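Local coordinates for protein muconate lactonizing enzyme (Corynebacterium glutamicum, PDB 3I4K) that belongs to the muconate lactonizing enzyme branch of the enolase superfamily and carries a magnesium ion in its barrel domain, at residues V47-P59 / G301-A313. Residues are numbered along the deposited sequence; the frame is centred on the assembly and turned at random.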
loop_
_atom_site.group_PDB
_atom_site.type_symbol
_atom_site.label_atom_id
_atom_site.label_comp_id
_atom_site.label_asym_id
_atom_site.label_seq_id
_atom_site.Cartn_x
_atom_site.Cartn_y
_atom_site.Cartn_z
ATOM N N VAL A 47 26.160 7.759 6.990
ATOM C CA VAL A 47 25.303 8.055 5.844
ATOM C C VAL A 47 24.300 9.164 6.163
ATOM O O VAL A 47 23.825 9.279 7.296
ATOM C CB VAL A 47 24.535 6.803 5.375
ATOM C CG1 VAL A 47 23.776 6.207 6.528
ATOM C CG2 VAL A 47 23.571 7.167 4.252
ATOM N N ILE A 48 23.994 9.981 5.159
ATOM C CA ILE A 48 23.048 11.086 5.313
ATOM C C ILE A 48 21.924 11.005 4.272
ATOM O O ILE A 48 22.185 11.020 3.065
ATOM C CB ILE A 48 23.763 12.450 5.157
ATOM C CG1 ILE A 48 24.937 12.539 6.136
ATOM C CG2 ILE A 48 22.791 13.590 5.426
ATOM C CD1 ILE A 48 25.711 13.845 6.043
ATOM N N GLY A 49 20.680 10.917 4.745
ATOM C CA GLY A 49 19.533 10.847 3.850
ATOM C C GLY A 49 18.827 12.189 3.751
ATOM O O GLY A 49 18.712 12.902 4.746
ATOM N N TYR A 50 18.340 12.535 2.562
ATOM C CA TYR A 50 17.675 13.820 2.362
ATOM C C TYR A 50 16.214 13.747 1.932
ATOM O O TYR A 50 15.817 12.869 1.160
ATOM C CB TYR A 50 18.454 14.645 1.338
ATOM C CG TYR A 50 19.841 15.014 1.798
ATOM C CD1 TYR A 50 20.035 16.000 2.765
ATOM C CD2 TYR A 50 20.961 14.355 1.293
ATOM C CE1 TYR A 50 21.307 16.320 3.218
ATOM C CE2 TYR A 50 22.240 14.667 1.741
ATOM C CZ TYR A 50 22.407 15.652 2.703
ATOM O OH TYR A 50 23.671 15.975 3.147
ATOM N N GLY A 51 15.428 14.695 2.439
ATOM C CA GLY A 51 14.013 14.777 2.117
ATOM C C GLY A 51 13.603 16.236 2.048
ATOM O O GLY A 51 14.241 17.083 2.676
ATOM N N GLU A 52 12.542 16.536 1.300
ATOM C CA GLU A 52 12.073 17.913 1.150
ATOM C C GLU A 52 10.731 18.272 1.789
ATOM O O GLU A 52 9.737 17.566 1.620
ATOM C CB GLU A 52 12.002 18.284 -0.336
ATOM C CG GLU A 52 13.350 18.570 -0.998
ATOM C CD GLU A 52 13.203 19.051 -2.427
ATOM O OE1 GLU A 52 12.105 19.518 -2.788
ATOM O OE2 GLU A 52 14.183 18.981 -3.193
ATOM N N GLY A 53 10.718 19.381 2.524
ATOM C CA GLY A 53 9.491 19.888 3.117
ATOM C C GLY A 53 9.153 21.017 2.157
ATOM O O GLY A 53 9.696 22.117 2.274
ATOM N N VAL A 54 8.256 20.759 1.207
ATOM C CA VAL A 54 7.943 21.757 0.193
ATOM C C VAL A 54 6.496 21.785 -0.317
ATOM O O VAL A 54 5.890 20.740 -0.539
ATOM C CB VAL A 54 8.888 21.541 -1.018
ATOM C CG1 VAL A 54 8.747 20.105 -1.528
ATOM C CG2 VAL A 54 8.586 22.529 -2.123
ATOM N N VAL A 55 5.968 22.996 -0.494
ATOM C CA VAL A 55 4.617 23.226 -1.010
ATOM C C VAL A 55 4.754 24.139 -2.227
ATOM O O VAL A 55 5.777 24.790 -2.402
ATOM C CB VAL A 55 3.699 23.921 0.020
ATOM C CG1 VAL A 55 3.414 22.987 1.181
ATOM C CG2 VAL A 55 4.345 25.221 0.512
ATOM N N PRO A 56 3.719 24.206 -3.078
ATOM C CA PRO A 56 3.755 25.048 -4.280
ATOM C C PRO A 56 3.802 26.548 -4.019
ATOM O O PRO A 56 2.770 27.219 -4.093
ATOM C CB PRO A 56 2.471 24.655 -5.023
ATOM C CG PRO A 56 2.142 23.301 -4.479
ATOM C CD PRO A 56 2.465 23.435 -3.029
ATOM N N GLY A 57 4.988 27.076 -3.715
ATOM C CA GLY A 57 5.118 28.510 -3.486
ATOM C C GLY A 57 4.954 29.029 -2.064
ATOM O O GLY A 57 5.840 29.722 -1.551
ATOM N N GLY A 58 3.827 28.721 -1.425
ATOM C CA GLY A 58 3.603 29.195 -0.069
ATOM C C GLY A 58 2.421 28.546 0.640
ATOM O O GLY A 58 1.834 27.588 0.134
ATOM N N PRO A 59 2.035 29.057 1.816
ATOM C CA PRO A 59 0.908 28.476 2.550
ATOM C C PRO A 59 -0.469 28.711 1.927
ATOM O O PRO A 59 -1.475 28.254 2.464
ATOM C CB PRO A 59 1.047 29.100 3.935
ATOM C CG PRO A 59 1.625 30.460 3.621
ATOM C CD PRO A 59 2.679 30.129 2.598
ATOM N N GLY A 301 1.499 11.238 -11.561
ATOM C CA GLY A 301 2.682 11.536 -10.767
ATOM C C GLY A 301 2.756 13.051 -10.638
ATOM O O GLY A 301 3.520 13.702 -11.353
ATOM N N ALA A 302 1.960 13.609 -9.723
ATOM C CA ALA A 302 1.893 15.054 -9.516
ATOM C C ALA A 302 3.051 15.649 -8.712
ATOM O O ALA A 302 3.744 14.956 -7.958
ATOM C CB ALA A 302 0.545 15.425 -8.855
ATOM N N THR A 303 3.224 16.956 -8.859
ATOM C CA THR A 303 4.304 17.664 -8.187
ATOM C C THR A 303 3.837 18.851 -7.369
ATOM O O THR A 303 2.848 19.508 -7.704
ATOM C CB THR A 303 5.347 18.174 -9.210
ATOM O OG1 THR A 303 6.458 18.743 -8.516
ATOM C CG2 THR A 303 4.740 19.224 -10.128
ATOM N N SER A 304 4.551 19.097 -6.278
ATOM C CA SER A 304 4.280 20.227 -5.409
ATOM C C SER A 304 5.403 21.209 -5.737
ATOM O O SER A 304 5.744 22.079 -4.926
ATOM C CB SER A 304 4.375 19.806 -3.944
ATOM O OG SER A 304 3.288 18.977 -3.587
ATOM N N LEU A 305 5.958 21.050 -6.941
ATOM C CA LEU A 305 7.081 21.851 -7.419
ATOM C C LEU A 305 8.281 21.565 -6.529
ATOM O O LEU A 305 8.912 22.481 -5.990
ATOM C CB LEU A 305 6.751 23.346 -7.403
ATOM C CG LEU A 305 6.183 23.972 -8.682
ATOM C CD1 LEU A 305 5.808 22.916 -9.723
ATOM C CD2 LEU A 305 4.978 24.815 -8.297
ATOM N N GLU A 306 8.577 20.277 -6.370
ATOM C CA GLU A 306 9.710 19.845 -5.557
ATOM C C GLU A 306 11.016 20.204 -6.241
ATOM O O GLU A 306 11.066 20.367 -7.467
ATOM C CB GLU A 306 9.710 18.320 -5.355
ATOM C CG GLU A 306 8.534 17.745 -4.572
ATOM C CD GLU A 306 7.292 17.544 -5.421
ATOM O OE1 GLU A 306 7.353 17.782 -6.645
ATOM O OE2 GLU A 306 6.258 17.140 -4.857
ATOM N N GLY A 307 12.067 20.325 -5.437
ATOM C CA GLY A 307 13.379 20.600 -5.984
ATOM C C GLY A 307 13.901 19.266 -6.500
ATOM O O GLY A 307 13.119 18.324 -6.659
ATOM N N PRO A 308 15.210 19.139 -6.767
ATOM C CA PRO A 308 15.765 17.875 -7.267
ATOM C C PRO A 308 15.581 16.691 -6.322
ATOM O O PRO A 308 15.277 15.588 -6.764
ATOM C CB PRO A 308 17.236 18.216 -7.505
ATOM C CG PRO A 308 17.500 19.292 -6.478
ATOM C CD PRO A 308 16.267 20.152 -6.619
ATOM N N ILE A 309 15.762 16.917 -5.027
ATOM C CA ILE A 309 15.608 15.850 -4.047
ATOM C C ILE A 309 14.160 15.353 -4.003
ATOM O O ILE A 309 13.899 14.156 -4.123
ATOM C CB ILE A 309 16.030 16.331 -2.631
ATOM C CG1 ILE A 309 17.560 16.382 -2.531
ATOM C CG2 ILE A 309 15.477 15.408 -1.567
ATOM C CD1 ILE A 309 18.241 15.032 -2.743
ATOM N N GLY A 310 13.222 16.283 -3.839
ATOM C CA GLY A 310 11.823 15.908 -3.769
ATOM C C GLY A 310 11.327 15.230 -5.027
ATOM O O GLY A 310 10.555 14.267 -4.962
ATOM N N THR A 311 11.769 15.738 -6.172
ATOM C CA THR A 311 11.378 15.195 -7.462
ATOM C C THR A 311 11.928 13.781 -7.642
ATOM O O THR A 311 11.280 12.924 -8.238
ATOM C CB THR A 311 11.893 16.092 -8.595
ATOM O OG1 THR A 311 11.292 17.393 -8.483
ATOM C CG2 THR A 311 11.572 15.488 -9.952
ATOM N N ALA A 312 13.129 13.548 -7.120
ATOM C CA ALA A 312 13.769 12.243 -7.218
ATOM C C ALA A 312 13.040 11.235 -6.327
ATOM O O ALA A 312 12.943 10.053 -6.653
ATOM C CB ALA A 312 15.233 12.350 -6.802
ATOM N N ALA A 313 12.539 11.706 -5.193
ATOM C CA ALA A 313 11.818 10.824 -4.289
ATOM C C ALA A 313 10.528 10.405 -4.984
ATOM O O ALA A 313 10.113 9.249 -4.895
ATOM C CB ALA A 313 11.519 11.539 -2.979
#
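OE2 of E52 is gripped by the backbone N of G310 and the hydroxyl of Y340, in a buried contact between a strand and the start of a helix. The bond from G310 N measures 2.9 Å and is nearly straight (166°), but that N-H descends almost perpendicularly onto the carboxylate plane. The other oxygen, OE1, receives the backbone N of G307, the N-cap residue, at 2.8 Å, through its syn lone pair. A carboxylate at the N-terminus of a helix, bonded to the N-H of the N-cap residue and to one three residues on, is a textbook way to hold a buried acid, and the helix dipole probably favours its charged form. CG of E52 stands anti to its own carbonyl carbon (chi1 -76°) and the chain runs extended from there, which brings the carboxylate to the N-terminal end of the helix.

There is little room around this group. CB of I309 lies 3.3 Å from OE2 of E52, while CG2 of I309 rests against the carbonyl O of Y50, 3.7 Å away. CA of G310 comes to 4.2 Å from CB of E52. Further along, CG1 of V54 meets CG of E306 at 3.9 Å, the two side chains crossing at about a right angle; the OE2 of E306 is itself turned back to the N of S304 and to T277. The ring of P56 then lies over S304 and touches CD2 of L305 with its CB.

Strand 48-53, at one edge of the three-stranded sheet of the N-terminal domain, thus crosses the first turns of helix 308-320 of the barrel domain, residues 308-313, at 99°, the axes of these two short segments 7.0 Å apart, with strand 30-43 alongside it and helix 104-121 also packing against both segments.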